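PDB 3CEU: thiamine phosphate pyrophosphorylase from Bacteroides thetaiotaomicron VPI-5482, which probably catalyses the thiamine-phosphate diphosphorylase step of thiamine diphosphate biosynthesis. Local coordinates for residues V5-T10 with L30-P35; V58-F63 with H75-N80. All coordinates share one frame; numbering follows the deposited sequence.

Interaction 1 of 2, residues V5-T10 with L30-P35; sequences VVTTPT and LHLRKP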
loop_
_atom_site.group_PDB
_atom_site.type_symbol
_atom_site.label_atom_id
_atom_site.label_comp_id
_atom_site.label_asym_id
_atom_site.label_seq_id
_atom_site.Cartn_x
_atom_site.Cartn_y
_atom_site.Cartn_z
ATOM N N VAL A 5 -0.065 3.433 0.752
ATOM C CA VAL A 5 -1.402 3.812 0.291
ATOM C C VAL A 5 -1.763 3.073 -0.996
ATOM O O VAL A 5 -0.966 3.028 -1.930
ATOM C CB VAL A 5 -1.498 5.339 -0.016
ATOM C CG1 VAL A 5 -2.837 5.648 -0.692
ATOM C CG2 VAL A 5 -1.356 6.155 1.268
ATOM N N VAL A 6 -2.956 2.484 -1.044
ATOM C CA VAL A 6 -3.394 1.814 -2.261
ATOM C C VAL A 6 -4.377 2.762 -2.950
ATOM O O VAL A 6 -5.208 3.393 -2.283
ATOM C CB VAL A 6 -4.126 0.470 -1.986
ATOM C CG1 VAL A 6 -4.477 -0.196 -3.311
ATOM C CG2 VAL A 6 -3.265 -0.457 -1.150
ATOM N N THR A 7 -4.261 2.882 -4.273
ATOM C CA THR A 7 -5.156 3.740 -5.049
ATOM C C THR A 7 -6.561 3.166 -4.972
ATOM O O THR A 7 -6.797 2.140 -4.339
ATOM C CB THR A 7 -4.822 3.757 -6.557
ATOM O OG1 THR A 7 -5.026 2.442 -7.090
ATOM C CG2 THR A 7 -3.396 4.203 -6.815
ATOM N N THR A 8 -7.486 3.841 -5.639
ATOM C CA THR A 8 -8.873 3.404 -5.726
ATOM C C THR A 8 -8.949 2.460 -6.931
ATOM O O THR A 8 -8.156 2.585 -7.870
ATOM C CB THR A 8 -9.804 4.592 -5.986
ATOM O OG1 THR A 8 -9.188 5.475 -6.930
ATOM C CG2 THR A 8 -10.087 5.342 -4.703
ATOM N N PRO A 9 -9.908 1.520 -6.928
ATOM C CA PRO A 9 -10.057 0.567 -8.032
ATOM C C PRO A 9 -10.361 1.242 -9.372
ATOM O O PRO A 9 -10.094 0.672 -10.427
ATOM C CB PRO A 9 -11.204 -0.329 -7.565
ATOM C CG PRO A 9 -11.136 -0.234 -6.063
ATOM C CD PRO A 9 -10.879 1.238 -5.859
ATOM N N THR A 10 -10.916 2.450 -9.321
ATOM C CA THR A 10 -11.264 3.179 -10.530
ATOM C C THR A 10 -10.511 4.501 -10.716
ATOM O O THR A 10 -9.997 5.078 -9.756
ATOM C CB THR A 10 -12.796 3.451 -10.590
ATOM O OG1 THR A 10 -13.060 4.488 -11.542
ATOM C CG2 THR A 10 -13.331 3.870 -9.236
ATOM N N LEU A 30 3.297 3.733 -3.001
ATOM C CA LEU A 30 1.980 3.817 -3.625
ATOM C C LEU A 30 1.728 2.527 -4.381
ATOM O O LEU A 30 2.532 2.126 -5.220
ATOM C CB LEU A 30 1.925 4.981 -4.612
ATOM C CG LEU A 30 0.619 5.102 -5.386
ATOM C CD1 LEU A 30 -0.500 5.496 -4.434
ATOM C CD2 LEU A 30 0.757 6.137 -6.487
ATOM N N HIS A 31 0.613 1.879 -4.069
ATOM C CA HIS A 31 0.226 0.643 -4.738
ATOM C C HIS A 31 -0.870 0.958 -5.746
ATOM O O HIS A 31 -2.013 1.264 -5.378
ATOM C CB HIS A 31 -0.262 -0.399 -3.724
ATOM C CG HIS A 31 0.813 -1.331 -3.255
ATOM N ND1 HIS A 31 0.825 -2.674 -3.572
ATOM C CD2 HIS A 31 1.941 -1.109 -2.538
ATOM C CE1 HIS A 31 1.909 -3.235 -3.072
ATOM N NE2 HIS A 31 2.606 -2.306 -2.440
ATOM N N LEU A 32 -0.496 0.899 -7.020
ATOM C CA LEU A 32 -1.415 1.171 -8.118
ATOM C C LEU A 32 -2.250 -0.070 -8.381
ATOM O O LEU A 32 -1.750 -1.071 -8.887
ATOM C CB LEU A 32 -0.628 1.557 -9.379
ATOM C CG LEU A 32 -1.408 1.853 -10.655
ATOM C CD1 LEU A 32 -2.430 2.958 -10.406
ATOM C CD2 LEU A 32 -0.442 2.261 -11.756
ATOM N N ARG A 33 -3.523 -0.003 -8.021
ATOM C CA ARG A 33 -4.428 -1.125 -8.229
ATOM C C ARG A 33 -5.691 -0.643 -8.933
ATOM O O ARG A 33 -6.520 0.053 -8.345
ATOM C CB ARG A 33 -4.756 -1.779 -6.881
ATOM C CG ARG A 33 -5.686 -2.987 -6.922
ATOM C CD ARG A 33 -5.732 -3.659 -5.552
ATOM N NE ARG A 33 -6.787 -4.660 -5.422
ATOM C CZ ARG A 33 -8.093 -4.387 -5.367
ATOM N NH1 ARG A 33 -8.532 -3.135 -5.434
ATOM N NH2 ARG A 33 -8.969 -5.375 -5.225
ATOM N N LYS A 34 -5.799 -1.001 -10.210
ATOM C CA LYS A 34 -6.938 -0.640 -11.052
ATOM C C LYS A 34 -7.440 -1.919 -11.721
ATOM O O LYS A 34 -7.157 -2.166 -12.895
ATOM C CB LYS A 34 -6.512 0.347 -12.139
ATOM C CG LYS A 34 -5.876 1.632 -11.637
ATOM C CD LYS A 34 -6.831 2.403 -10.746
ATOM C CE LYS A 34 -6.270 3.766 -10.370
ATOM N NZ LYS A 34 -7.194 4.472 -9.448
ATOM N N PRO A 35 -8.209 -2.734 -10.988
ATOM C CA PRO A 35 -8.762 -4.001 -11.477
ATOM C C PRO A 35 -9.450 -3.918 -12.835
ATOM O O PRO A 35 -10.272 -3.033 -13.062
ATOM C CB PRO A 35 -9.748 -4.396 -10.381
ATOM C CG PRO A 35 -9.194 -3.726 -9.148
ATOM C CD PRO A 35 -8.773 -2.391 -9.670
#
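Val5 and Val6 pair in parallel with Leu30 and His31. His31 N donates to Val5 O at 2.9 Å. Thr7 N donates to His31 O at 3.0 Å. Val5 and Leu30 share one face of the sheet; Leu30 packs on helix 15-24 and Val5 on helix 173-176. Val6 and His31 share the other face, where Val6 CG2 meets His31 CB. The His31 ring leads away from Val6 and bonds through ND1 to His60.

The tight part centres on Thr7, just past the strand end. Its hydroxyl lies between its own backbone N and carbonyl carbon (chi1 64°). There Thr7 OG1 accepts from Arg33 N at 3.0 Å, nearly straight at 164°. The methyl Thr7 CG2 packs at 3.8 Å on Leu32 CA and also meets CD1 of Leu30 and Leu32. The buried Lys34 then reaches back to the other loop. Its chain bends at chi2, which brings Lys34 CD beside Thr8 O. Lys34 NZ donates to Thr8 O at 2.6 Å. Lys34 NZ also donates to Thr10 O at 2.9 Å, from well above the carbonyl plane of Thr10, whose oxygen also accepts from Thr8 OG1. NZ also forms a salt bridge with Glu15, and Lys34 makes a cation-pi contact with Phe11.

Toward solvent the contact is looser. Pro9 is exposed; Pro9 CB touches Pro35 CD at 3.8 Å. Pro9 CG lies at the edge of the Arg33 guanidinium, and Pro35 CG lies over one face. Strand 2-6, helix 15-24 and strand 29-32 form a beta-alpha-beta unit, and the contact runs from the paired strands into the loops at the C-terminal end of a TIM barrel.

Interaction 2 of 2, residues V58-F63 with H75-N80; sequences VTHEHF and HLNARN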
loop_
_atom_site.group_PDB
_atom_site.type_symbol
_atom_site.label_atom_id
_atom_site.label_comp_id
_atom_site.label_asym_id
_atom_site.label_seq_id
_atom_site.Cartn_x
_atom_site.Cartn_y
_atom_site.Cartn_z
ATOM N N VAL A 58 4.105 0.679 -6.921
ATOM C CA VAL A 58 4.053 -0.748 -7.221
ATOM C C VAL A 58 2.729 -0.939 -7.933
ATOM O O VAL A 58 1.711 -0.389 -7.498
ATOM C CB VAL A 58 4.053 -1.608 -5.939
ATOM C CG1 VAL A 58 4.015 -3.088 -6.307
ATOM C CG2 VAL A 58 5.285 -1.309 -5.087
ATOM N N THR A 59 2.722 -1.696 -9.029
ATOM C CA THR A 59 1.473 -1.896 -9.781
ATOM C C THR A 59 0.917 -3.311 -9.690
ATOM O O THR A 59 1.669 -4.285 -9.702
ATOM C CB THR A 59 1.652 -1.556 -11.279
ATOM O OG1 THR A 59 0.432 -1.826 -11.975
ATOM C CG2 THR A 59 2.775 -2.369 -11.899
ATOM N N HIS A 60 -0.403 -3.414 -9.605
ATOM C CA HIS A 60 -1.058 -4.706 -9.520
ATOM C C HIS A 60 -1.540 -5.185 -10.886
ATOM O O HIS A 60 -2.027 -6.304 -11.029
ATOM C CB HIS A 60 -2.256 -4.653 -8.560
ATOM C CG HIS A 60 -1.883 -4.379 -7.137
ATOM N ND1 HIS A 60 -2.572 -4.920 -6.070
ATOM C CD2 HIS A 60 -0.908 -3.607 -6.601
ATOM C CE1 HIS A 60 -2.035 -4.492 -4.941
ATOM N NE2 HIS A 60 -1.024 -3.693 -5.236
ATOM N N GLU A 61 -1.403 -4.343 -11.898
ATOM C CA GLU A 61 -1.849 -4.729 -13.227
ATOM C C GLU A 61 -0.825 -4.342 -14.273
ATOM O O GLU A 61 0.088 -3.571 -13.993
ATOM C CB GLU A 61 -3.207 -4.074 -13.536
ATOM C CG GLU A 61 -4.415 -4.714 -12.813
ATOM C CD GLU A 61 -4.570 -4.289 -11.354
ATOM O OE1 GLU A 61 -5.215 -5.040 -10.580
ATOM O OE2 GLU A 61 -4.067 -3.204 -10.989
ATOM N N HIS A 62 -0.964 -4.891 -15.474
ATOM C CA HIS A 62 -0.050 -4.561 -16.562
ATOM C C HIS A 62 1.365 -4.387 -16.046
ATOM O O HIS A 62 1.895 -3.271 -15.967
ATOM C CB HIS A 62 -0.525 -3.284 -17.238
ATOM C CG HIS A 62 -1.959 -3.338 -17.648
ATOM N ND1 HIS A 62 -2.463 -4.340 -18.451
ATOM C CD2 HIS A 62 -3.006 -2.534 -17.348
ATOM C CE1 HIS A 62 -3.758 -4.149 -18.627
ATOM N NE2 HIS A 62 -4.113 -3.060 -17.967
ATOM N N PHE A 63 1.964 -5.514 -15.698
ATOM C CA PHE A 63 3.309 -5.541 -15.166
ATOM C C PHE A 63 4.350 -4.948 -16.114
ATOM O O PHE A 63 5.421 -4.536 -15.678
ATOM C CB PHE A 63 3.665 -6.987 -14.785
ATOM C CG PHE A 63 2.875 -7.526 -13.605
ATOM C CD1 PHE A 63 2.731 -8.897 -13.420
ATOM C CD2 PHE A 63 2.317 -6.667 -12.661
ATOM C CE1 PHE A 63 2.058 -9.411 -12.312
ATOM C CE2 PHE A 63 1.640 -7.170 -11.544
ATOM C CZ PHE A 63 1.509 -8.548 -11.370
ATOM N N HIS A 75 3.083 -6.313 -7.703
ATOM C CA HIS A 75 2.413 -7.011 -6.607
ATOM C C HIS A 75 1.570 -8.103 -7.226
ATOM O O HIS A 75 0.553 -7.824 -7.849
ATOM C CB HIS A 75 1.502 -6.062 -5.833
ATOM C CG HIS A 75 1.051 -6.609 -4.521
ATOM N ND1 HIS A 75 1.895 -6.728 -3.440
ATOM C CD2 HIS A 75 -0.157 -7.065 -4.109
ATOM C CE1 HIS A 75 1.229 -7.227 -2.418
ATOM N NE2 HIS A 75 -0.018 -7.441 -2.794
ATOM N N LEU A 76 1.989 -9.348 -7.064
ATOM C CA LEU A 76 1.240 -10.457 -7.638
ATOM C C LEU A 76 -0.135 -10.569 -6.989
ATOM O O LEU A 76 -0.286 -10.337 -5.795
ATOM C CB LEU A 76 2.018 -11.758 -7.453
ATOM C CG LEU A 76 3.466 -11.658 -7.912
ATOM C CD1 LEU A 76 4.183 -12.975 -7.639
ATOM C CD2 LEU A 76 3.521 -11.307 -9.385
ATOM N N ASN A 77 -1.140 -10.918 -7.785
ATOM C CA ASN A 77 -2.486 -11.046 -7.251
ATOM C C ASN A 77 -3.332 -11.985 -8.096
ATOM O O ASN A 77 -2.895 -12.447 -9.147
ATOM C CB ASN A 77 -3.136 -9.664 -7.143
ATOM C CG ASN A 77 -3.341 -9.008 -8.488
ATOM O OD1 ASN A 77 -4.269 -9.350 -9.227
ATOM N ND2 ASN A 77 -2.470 -8.065 -8.822
ATOM N N ALA A 78 -4.540 -12.270 -7.625
ATOM C CA ALA A 78 -5.441 -13.189 -8.311
ATOM C C ALA A 78 -5.508 -12.986 -9.819
ATOM O O ALA A 78 -5.346 -13.939 -10.585
ATOM C CB ALA A 78 -6.837 -13.091 -7.711
ATOM N N ARG A 79 -5.735 -11.753 -10.248
ATOM C CA ARG A 79 -5.840 -11.474 -11.672
ATOM C C ARG A 79 -4.483 -11.513 -12.374
ATOM O O ARG A 79 -4.403 -11.826 -13.564
ATOM C CB ARG A 79 -6.548 -10.127 -11.875
ATOM C CG ARG A 79 -8.011 -10.146 -11.391
ATOM C CD ARG A 79 -8.574 -8.746 -11.180
ATOM N NE ARG A 79 -7.744 -8.001 -10.238
ATOM C CZ ARG A 79 -7.549 -8.359 -8.972
ATOM N NH1 ARG A 79 -8.136 -9.452 -8.487
ATOM N NH2 ARG A 79 -6.749 -7.643 -8.190
ATOM N N ASN A 80 -3.414 -11.223 -11.637
ATOM C CA ASN A 80 -2.072 -11.253 -12.215
ATOM C C ASN A 80 -1.179 -12.020 -11.249
ATOM O O ASN A 80 -0.365 -11.441 -10.535
ATOM C CB ASN A 80 -1.572 -9.831 -12.439
ATOM C CG ASN A 80 -2.588 -8.974 -13.197
ATOM O OD1 ASN A 80 -3.549 -8.469 -12.607
ATOM N ND2 ASN A 80 -2.392 -8.825 -14.507
#
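The His60 and His75 rings form an offset stack, with centroids 4.5 Å apart and planes at 29°. They sit where strands 57-59 and 73-75 of the TIM barrel pass into their C-terminal loops. One face of the His60 ring carries His75 CB in a CH-pi contact, 3.7 Å from the ring centroid. His75 CD2 lies over that face too. His75 CG is anti to its backbone N (chi1 -166°), and the two side chains run side by side in the same direction. At the edge of the Phe63 ring lies His75 O, 3.7 Å from Phe63 CZ. The Arg79 guanidinium has Asn77 OD1 over one face and Glu61 OE1 in plane at its edge.

His75 N donates to Thr59 O, from above the carbonyl plane. Val58 CG1 packs beside His75 N and CB. Outside the pair, the partner of His60 NE2 lies on strand 29-32, while His75 bonds to Ser92 and Ser94. Both imidazoles are thus tied to neighbouring strands.

Farther along, Phe63 comes toward the 75-80 loop. Phe63 CE1 meets Leu76 CD2 at 3.8 Å, and Phe63 CZ packs against Asn80 CB. Glu61 OE1 and Arg79 NH2 make a long salt bridge of 3.9 Å. The other carboxylate oxygen, OE2, accepts from Lys34 N.

Asn77 fixes the turn itself. Its OD1 accepts from Asn80 N, three residues on, in an Asx motif. The amide nitrogen ties both segments together. Asn77 ND2 donates to His75 O at 3.2 Å. Asn77 ND2 also donates to His60 O at 2.9 Å, on a lone pair of that carbonyl, and His60 O lies in the plane of the Asn77 amide.

Overall arrangement
Interaction 1 closes before interaction 2 opens along the chain. Their centres lie about 10 Å apart, on neighbouring parts of one closed parallel sheet of eight strands. Interaction 1 joins strands 2-6 and 29-32. Interaction 2 joins strand 57-59 with the end of strand 73-75 and the loop after it. Strands 29-32 and 57-59 are adjacent, so the two contacts touch directly. Leu32 N approaches Val58 O at 2.6 Å, a probable hydrogen bond. Arg33 CD packs 3.4 Å from His60 ND1. Together they follow the first four strands in barrel order and link their C-terminal ends, the end where TIM-barrel enzymes carry their active sites, so this region probably lines the one here.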